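Local structure of peptide-binding protein (Photobacterium damsela subsp. piscicida, 6SQX) at residues F160-N163 with G168-Y171; W292-T295 with K299-A302; N89-E94 with K129-I134. The protein cleaves the peptidoglycan of potentially competing bacteria as a secreted endopeptidase of the NlpC/P60 family, probably through cysteine-type peptidase activity. All blocks are in the same frame, centred on the assembly; numbering follows the deposited sequence.

All three contacts are partly buried and lie well away from the centre of the chain, yet their chemistry differs. Contact 1 closes one long loop of the SH3 part on itself, through a carboxylate, an amide and a bridging water, with two tyrosines beside them. Contact 2 is the smallest: one amide-to-carbonyl bond and a methionine join a linker to the helix it leads into. Contact 3, apolar across its interface, brings together a helix start and a loop distant in sequence, both leaning on SH3 strands. Contacts 1 and 2 are on opposite sides of the chain's centre, with nearest atoms about 24 Å apart; those of contacts 1 and 3 are about 14 Å apart.

Contact 1 (F160-N163 with G168-Y171); sequences FYNN and GEGY. With EDO (1,2-ethanediol), chain H; EDO (1,2-ethanediol), chain P.
Asn162 and Glu169 both set CG anti to the carbonyl carbon, and a bend at chi2 (-62°) in Glu169 then brings its OE1 to the Asn162 amide nitrogen, the two planes 69° apart. Asn162 ND2 donates to Glu169 OE1 at 3.1 Å. The bond is fairly straight at nitrogen and lies near the amide plane, but it reaches the oxygen from above the carboxylate, 70° out of that plane. A second donation from Asn162 ND2 goes to an ethanediol, probably from the crystallisation liquor, at 2.8 Å from its O2. Glu169 OE1 also accepts a hydrogen bond from a water 2.8 Å away, and Tyr175 OH is a third partner. The same water accepts from the backbone N atoms of Asn162 and Gly170, so it ties both arms to the carboxylate.

These residues belong to the long excursion between strands 149-152 and 177-181, a position consistent with the RT loop of an SH3 fold. Gly170, at positive phi, passes beside the Tyr161 ring, whose CD1 is 3.6 Å from Gly170 C. Tyr161 and Tyr171 run side by side in the same direction; Tyr161 OH comes to the edge of the Tyr171 ring, in its plane, 3.5 Å from CD1. Tyr171 OH is hydrogen-bonded to Asp319, and Met318 touches both tyrosines, which joins this loop to the NlpC/P60 part of the chain.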
loop_
_atom_site.group_PDB
_atom_site.type_symbol
_atom_site.label_atom_id
_atom_site.label_comp_id
_atom_site.label_asym_id
_atom_site.label_seq_id
_atom_site.Cartn_x
_atom_site.Cartn_y
_atom_site.Cartn_z
ATOM N N PHE A 160 0.895 19.030 -1.989
ATOM C CA PHE A 160 -0.392 19.740 -1.969
ATOM C C PHE A 160 -1.121 19.289 -0.711
ATOM O O PHE A 160 -1.622 18.156 -0.662
ATOM C CB PHE A 160 -1.271 19.456 -3.198
ATOM C CG PHE A 160 -2.555 20.249 -3.192
ATOM C CD1 PHE A 160 -3.672 19.802 -2.500
ATOM C CD2 PHE A 160 -2.621 21.457 -3.834
ATOM C CE1 PHE A 160 -4.840 20.546 -2.445
ATOM C CE2 PHE A 160 -3.791 22.217 -3.792
ATOM C CZ PHE A 160 -4.900 21.752 -3.096
ATOM N N TYR A 161 -1.149 20.169 0.292
ATOM C CA TYR A 161 -1.914 19.981 1.514
ATOM C C TYR A 161 -3.136 20.882 1.497
ATOM O O TYR A 161 -3.101 21.995 0.962
ATOM C CB TYR A 161 -1.086 20.387 2.734
ATOM C CG TYR A 161 0.118 19.528 2.994
ATOM C CD1 TYR A 161 -0.024 18.180 3.392
ATOM C CD2 TYR A 161 1.391 20.082 2.924
ATOM C CE1 TYR A 161 1.091 17.389 3.649
ATOM C CE2 TYR A 161 2.527 19.318 3.233
ATOM C CZ TYR A 161 2.368 17.964 3.565
ATOM O OH TYR A 161 3.472 17.188 3.854
ATOM N N ASN A 162 -4.219 20.399 2.099
ATOM C CA ASN A 162 -5.263 21.322 2.529
ATOM C C ASN A 162 -4.801 22.020 3.821
ATOM O O ASN A 162 -3.747 21.693 4.372
ATOM C CB ASN A 162 -6.571 20.564 2.745
ATOM C CG ASN A 162 -7.187 20.058 1.421
ATOM O OD1 ASN A 162 -7.232 20.792 0.415
ATOM N ND2 ASN A 162 -7.647 18.812 1.425
ATOM N N ASN A 163 -5.570 22.999 4.291
ATOM C CA ASN A 163 -5.219 23.743 5.496
ATOM C C ASN A 163 -4.883 22.783 6.638
ATOM O O ASN A 163 -5.713 21.970 7.057
ATOM C CB ASN A 163 -6.402 24.641 5.892
ATOM C CG ASN A 163 -6.070 25.582 7.043
ATOM O OD1 ASN A 163 -5.375 25.190 7.984
ATOM N ND2 ASN A 163 -6.554 26.808 6.979
ATOM N N GLY A 168 -7.461 15.808 10.008
ATOM C CA GLY A 168 -7.325 14.988 8.812
ATOM C C GLY A 168 -6.584 15.623 7.663
ATOM O O GLY A 168 -6.554 15.020 6.574
ATOM N N GLU A 169 -5.977 16.800 7.859
ATOM C CA GLU A 169 -5.244 17.511 6.810
ATOM C C GLU A 169 -3.855 17.898 7.333
ATOM O O GLU A 169 -3.530 17.706 8.505
ATOM C CB GLU A 169 -6.037 18.738 6.324
ATOM C CG GLU A 169 -7.464 18.421 5.870
ATOM C CD GLU A 169 -7.553 17.457 4.680
ATOM O OE1 GLU A 169 -6.589 17.264 3.909
ATOM O OE2 GLU A 169 -8.638 16.880 4.511
ATOM N N GLY A 170 -3.019 18.465 6.460
ATOM C CA GLY A 170 -1.603 18.610 6.788
ATOM C C GLY A 170 -0.933 17.245 6.697
ATOM O O GLY A 170 -1.521 16.242 6.268
ATOM N N TYR A 171 0.328 17.212 7.146
ATOM C CA TYR A 171 1.124 16.000 7.032
ATOM C C TYR A 171 0.435 14.864 7.789
ATOM O O TYR A 171 -0.096 15.081 8.888
ATOM C CB TYR A 171 2.533 16.264 7.607
ATOM C CG TYR A 171 3.452 15.087 7.470
ATOM C CD1 TYR A 171 4.243 14.921 6.339
ATOM C CD2 TYR A 171 3.541 14.125 8.487
ATOM C CE1 TYR A 171 5.122 13.819 6.208
ATOM C CE2 TYR A 171 4.372 13.032 8.358
ATOM C CZ TYR A 171 5.163 12.868 7.221
ATOM O OH TYR A 171 5.988 11.757 7.117
HETATM C C1 EDO H . -7.218 17.373 -2.250
HETATM O O1 EDO H . -8.079 18.251 -3.001
HETATM C C2 EDO H . -8.056 16.428 -1.404
HETATM O O2 EDO H . -8.882 17.218 -0.513
HETATM C C1 EDO P . -8.063 11.610 4.175
HETATM O O1 EDO P . -7.924 11.999 2.817
HETATM C C2 EDO P . -7.668 12.840 4.971
HETATM O O2 EDO P . -7.946 12.643 6.360
HETATM O O HOH W 1 -3.865 17.857 3.631
#

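Contact 2 (W292-T295 with K299-A302); sequences WPMT and KNFA
The first turn of helix 298-308 is met by the linker that feeds it, with Asn300 reaching back to Met294 and Thr295. This linker leaves strand 289-291, an outer strand of a five-stranded antiparallel sheet whose strand order repeats that of the SH3 sheet, and after six residues enters the helix. The polar part of the contact is a single bond: Asn300 ND2 donates to Thr295 O over 3.0 Å. It is nearly straight at the donor, with an N-H...O angle of 166°, and the acceptor lies almost exactly in the amide plane. The nitrogen, in turn, is tilted by 22° from the plane of the carbonyl.

Met294 lies across the same asparagine, extended through chi1 and chi2 before it bends at chi3. That extension carries its CG to 3.6 Å from Asn300 ND2 and sets SD 3.8 Å from Asn300 CB, so the thioether crosses the asparagine close to its root. Phe335 also touches Met294, and the backbone of Met294 is hydrogen-bonded to Thr334, fixing the linker against the end of a neighbouring helix. Ser297 OG is hydrogen-bonded to Asn300 N, which holds the asparagine from its backbone side.

Chemically, the asparagine side chain does two jobs: its N-H bonds a linker carbonyl, while the sulfur of Met294 rests on its CB and the Met294 CG methylene on the amide. The linker is thus joined to the helix by one directional bond, at Thr295, and by methionine packing, at Met294.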
loop_
_atom_site.group_PDB
_atom_site.type_symbol
_atom_site.label_atom_id
_atom_site.label_comp_id
_atom_site.label_asym_id
_atom_site.label_seq_id
_atom_site.Cartn_x
_atom_site.Cartn_y
_atom_site.Cartn_z
ATOM N N TRP A 292 11.617 -16.442 -1.281
ATOM C CA TRP A 292 10.289 -15.939 -1.585
ATOM C C TRP A 292 9.586 -16.919 -2.525
ATOM O O TRP A 292 10.239 -17.512 -3.386
ATOM C CB TRP A 292 10.433 -14.572 -2.263
ATOM C CG TRP A 292 9.123 -13.968 -2.638
ATOM C CD1 TRP A 292 8.367 -13.115 -1.884
ATOM C CD2 TRP A 292 8.422 -14.152 -3.872
ATOM N NE1 TRP A 292 7.207 -12.795 -2.554
ATOM C CE2 TRP A 292 7.225 -13.420 -3.780
ATOM C CE3 TRP A 292 8.679 -14.898 -5.026
ATOM C CZ2 TRP A 292 6.298 -13.368 -4.831
ATOM C CZ3 TRP A 292 7.736 -14.885 -6.049
ATOM C CH2 TRP A 292 6.566 -14.118 -5.945
ATOM N N PRO A 293 8.260 -17.145 -2.404
ATOM C CA PRO A 293 7.401 -16.571 -1.357
ATOM C C PRO A 293 7.620 -17.198 0.005
ATOM O O PRO A 293 7.914 -18.396 0.119
ATOM C CB PRO A 293 5.988 -16.920 -1.825
ATOM C CG PRO A 293 6.124 -17.295 -3.271
ATOM C CD PRO A 293 7.463 -17.913 -3.394
ATOM N N MET A 294 7.469 -16.375 1.040
ATOM C CA MET A 294 7.571 -16.894 2.389
ATOM C C MET A 294 6.416 -17.872 2.636
ATOM O O MET A 294 5.298 -17.675 2.154
ATOM C CB MET A 294 7.478 -15.717 3.353
ATOM C CG MET A 294 7.501 -16.072 4.810
ATOM S SD MET A 294 7.549 -14.609 5.900
ATOM C CE MET A 294 9.157 -13.941 5.540
ATOM N N THR A 295 6.678 -18.913 3.413
ATOM C CA THR A 295 5.645 -19.897 3.683
ATOM C C THR A 295 4.503 -19.261 4.474
ATOM O O THR A 295 4.759 -18.525 5.440
ATOM C CB THR A 295 6.263 -21.029 4.499
ATOM O OG1 THR A 295 7.294 -21.653 3.722
ATOM C CG2 THR A 295 5.227 -22.064 4.855
ATOM N N LYS A 299 2.756 -18.750 12.113
ATOM C CA LYS A 299 3.960 -18.161 12.711
ATOM C C LYS A 299 4.539 -17.046 11.841
ATOM O O LYS A 299 4.886 -15.968 12.343
ATOM C CB LYS A 299 5.037 -19.229 12.955
ATOM C CG LYS A 299 4.905 -20.005 14.212
ATOM C CD LYS A 299 5.979 -21.083 14.255
ATOM C CE LYS A 299 6.099 -21.662 15.673
ATOM N NZ LYS A 299 6.877 -22.929 15.735
ATOM N N ASN A 300 4.696 -17.301 10.526
ATOM C CA ASN A 300 5.294 -16.285 9.666
ATOM C C ASN A 300 4.409 -15.052 9.526
ATOM O O ASN A 300 4.914 -13.913 9.492
ATOM C CB ASN A 300 5.636 -16.861 8.294
ATOM C CG ASN A 300 6.891 -17.730 8.326
ATOM O OD1 ASN A 300 7.710 -17.600 9.258
ATOM N ND2 ASN A 300 7.082 -18.584 7.305
ATOM N N PHE A 301 3.086 -15.245 9.412
ATOM C CA PHE A 301 2.206 -14.072 9.372
ATOM C C PHE A 301 2.367 -13.240 10.644
ATOM O O PHE A 301 2.422 -12.003 10.583
ATOM C CB PHE A 301 0.745 -14.499 9.197
ATOM C CG PHE A 301 0.270 -14.434 7.767
ATOM C CD1 PHE A 301 0.589 -15.447 6.869
ATOM C CD2 PHE A 301 -0.494 -13.356 7.320
ATOM C CE1 PHE A 301 0.174 -15.389 5.544
ATOM C CE2 PHE A 301 -0.933 -13.303 5.984
ATOM C CZ PHE A 301 -0.583 -14.318 5.118
ATOM N N ALA A 302 2.443 -13.922 11.805
ATOM C CA ALA A 302 2.603 -13.231 13.087
ATOM C C ALA A 302 3.914 -12.453 13.142
ATOM O O ALA A 302 3.939 -11.297 13.588
ATOM C CB ALA A 302 2.499 -14.226 14.246
#

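Contact 3 (N89-E94 with K129-I134)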
loop_
_atom_site.group_PDB
_atom_site.type_symbol
_atom_site.label_atom_id
_atom_site.label_comp_id
_atom_site.label_asym_id
_atom_site.label_seq_id
_atom_site.Cartn_x
_atom_site.Cartn_y
_atom_site.Cartn_z
ATOM N N ASN A 89 -7.361 5.252 -19.554
ATOM C CA ASN A 89 -6.449 5.890 -20.503
ATOM C C ASN A 89 -5.459 6.797 -19.766
ATOM O O ASN A 89 -5.867 7.711 -19.035
ATOM C CB ASN A 89 -7.267 6.682 -21.528
ATOM C CG ASN A 89 -6.399 7.330 -22.577
ATOM O OD1 ASN A 89 -5.968 8.466 -22.424
ATOM N ND2 ASN A 89 -6.152 6.608 -23.675
ATOM N N ILE A 90 -4.154 6.539 -19.960
ATOM C CA ILE A 90 -3.119 7.225 -19.175
ATOM C C ILE A 90 -3.106 8.713 -19.475
ATOM O O ILE A 90 -3.053 9.542 -18.555
ATOM C CB ILE A 90 -1.731 6.588 -19.382
ATOM C CG1 ILE A 90 -1.745 5.160 -18.809
ATOM C CG2 ILE A 90 -0.600 7.494 -18.794
ATOM C CD1 ILE A 90 -0.516 4.310 -19.098
ATOM N N LEU A 91 -3.199 9.084 -20.766
ATOM C CA LEU A 91 -3.150 10.503 -21.103
ATOM C C LEU A 91 -4.340 11.250 -20.498
ATOM O O LEU A 91 -4.188 12.368 -19.975
ATOM C CB LEU A 91 -3.091 10.674 -22.623
ATOM C CG LEU A 91 -2.979 12.105 -23.180
ATOM C CD1 LEU A 91 -1.749 12.810 -22.564
ATOM C CD2 LEU A 91 -2.894 12.031 -24.711
ATOM N N LYS A 92 -5.524 10.629 -20.510
ATOM C CA LYS A 92 -6.688 11.246 -19.860
ATOM C C LYS A 92 -6.429 11.457 -18.370
ATOM O O LYS A 92 -6.713 12.531 -17.823
ATOM C CB LYS A 92 -7.941 10.390 -20.077
ATOM C CG LYS A 92 -9.181 10.898 -19.349
ATOM C CD LYS A 92 -10.336 9.896 -19.450
ATOM C CE LYS A 92 -11.661 10.502 -18.993
ATOM N NZ LYS A 92 -11.612 11.130 -17.639
ATOM N N LEU A 93 -5.899 10.428 -17.688
ATOM C CA LEU A 93 -5.618 10.565 -16.254
ATOM C C LEU A 93 -4.621 11.686 -15.991
ATOM O O LEU A 93 -4.746 12.416 -15.003
ATOM C CB LEU A 93 -5.115 9.240 -15.669
ATOM C CG LEU A 93 -6.120 8.095 -15.466
ATOM C CD1 LEU A 93 -5.444 6.856 -14.818
ATOM C CD2 LEU A 93 -7.345 8.498 -14.641
ATOM N N GLU A 94 -3.595 11.809 -16.836
ATOM C CA GLU A 94 -2.621 12.877 -16.661
ATOM C C GLU A 94 -3.263 14.238 -16.818
ATOM O O GLU A 94 -3.049 15.140 -15.997
ATOM C CB GLU A 94 -1.465 12.705 -17.639
ATOM C CG GLU A 94 -0.632 11.445 -17.342
ATOM C CD GLU A 94 -0.013 11.482 -15.957
ATOM O OE1 GLU A 94 0.797 12.408 -15.711
ATOM O OE2 GLU A 94 -0.355 10.588 -15.146
ATOM N N LYS A 129 2.132 17.032 -24.878
ATOM C CA LYS A 129 1.930 17.052 -26.320
ATOM C C LYS A 129 2.739 15.959 -27.019
ATOM O O LYS A 129 2.379 15.541 -28.129
ATOM C CB LYS A 129 2.221 18.443 -26.896
ATOM C CG LYS A 129 3.666 18.891 -26.733
ATOM C CD LYS A 129 3.927 20.179 -27.523
ATOM C CE LYS A 129 5.417 20.513 -27.585
ATOM N NZ LYS A 129 5.964 21.001 -26.284
ATOM N N SER A 130 3.818 15.489 -26.405
ATOM C CA SER A 130 4.652 14.442 -26.982
ATOM C C SER A 130 4.340 13.049 -26.427
ATOM O O SER A 130 5.087 12.108 -26.691
ATOM C CB SER A 130 6.135 14.774 -26.769
ATOM O OG SER A 130 6.487 14.686 -25.395
ATOM N N PHE A 131 3.240 12.894 -25.703
ATOM C CA PHE A 131 2.953 11.644 -25.013
ATOM C C PHE A 131 2.647 10.518 -25.999
ATOM O O PHE A 131 1.880 10.717 -26.953
ATOM C CB PHE A 131 1.728 11.828 -24.109
ATOM C CG PHE A 131 1.356 10.575 -23.323
ATOM C CD1 PHE A 131 0.536 9.599 -23.891
ATOM C CD2 PHE A 131 1.868 10.347 -22.037
ATOM C CE1 PHE A 131 0.216 8.430 -23.202
ATOM C CE2 PHE A 131 1.528 9.195 -21.348
ATOM C CZ PHE A 131 0.712 8.227 -21.915
ATOM N N PRO A 132 3.181 9.302 -25.774
ATOM C CA PRO A 132 4.197 8.951 -24.776
ATOM C C PRO A 132 5.574 9.106 -25.426
ATOM O O PRO A 132 5.769 8.606 -26.548
ATOM C CB PRO A 132 3.868 7.483 -24.468
ATOM C CG PRO A 132 3.340 6.927 -25.771
ATOM C CD PRO A 132 2.639 8.103 -26.455
ATOM N N ASN A 133 6.513 9.809 -24.789
ATOM C CA ASN A 133 7.743 10.174 -25.488
ATOM C C ASN A 133 8.910 9.229 -25.249
ATOM O O ASN A 133 10.011 9.499 -25.754
ATOM C CB ASN A 133 8.152 11.626 -25.218
ATOM C CG ASN A 133 8.606 11.853 -23.794
ATOM O OD1 ASN A 133 8.897 10.910 -23.050
ATOM N ND2 ASN A 133 8.683 13.121 -23.406
ATOM N N ILE A 134 8.709 8.125 -24.540
ATOM C CA ILE A 134 9.745 7.103 -24.378
ATOM C C ILE A 134 9.504 6.019 -25.424
ATOM O O ILE A 134 8.455 5.369 -25.387
ATOM C CB ILE A 134 9.765 6.519 -22.958
ATOM C CG1 ILE A 134 10.215 7.604 -21.977
ATOM C CG2 ILE A 134 10.718 5.300 -22.899
ATOM C CD1 ILE A 134 10.288 7.168 -20.530
#
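Phe131 is the side chain through which loop 129-134 reaches helix 90-102, and Ile90 and Leu91 receive it from two directions. With CG anti to its backbone N (chi1 -179°), the phenylalanine heads toward the helix. Leu91 slides past it in the opposite sense: its CB lies over one face of the ring, 4.0 Å from Phe131 CD1, while its CD1 reaches back to 3.9 Å from Phe131 CG. Ile90 crosses the phenylalanine at about a right angle and touches the far end of the ring, its CG2 methyl 3.5 Å from Phe131 CZ.

The opposite face of the ring is covered from within the loop. Pro132, which follows a cis peptide bond, puts its CB 3.9 Å above the ring plane, over the centre, so the phenyl is held between the proline that follows it in the loop and a leucine of the helix.

One shell further out, the helix start is fixed by Asn89 at the N-cap. Its OD1 accepts from Lys92 N at 2.9 Å, in the carbonyl plane, and its backbone O accepts from Leu93 N at 3.0 Å. The loop is fixed by the SH3 sheet: Asn133 is hydrogen-bonded to His191 and Met192, and the His191 ring meets that of Phe131. Ile190 of the same strand touches both Ile90 and Phe131.

No hydrogen bond crosses between the two segments, so what joins them is van der Waals packing of the phenyl ring against Ile90 and Leu91. The hydrogen bonds lie behind the packing: the N-cap at Asn89 on the helix side, Asn133 to strand 186-192 on the loop side, and these probably help to fix the orientation of the two partners.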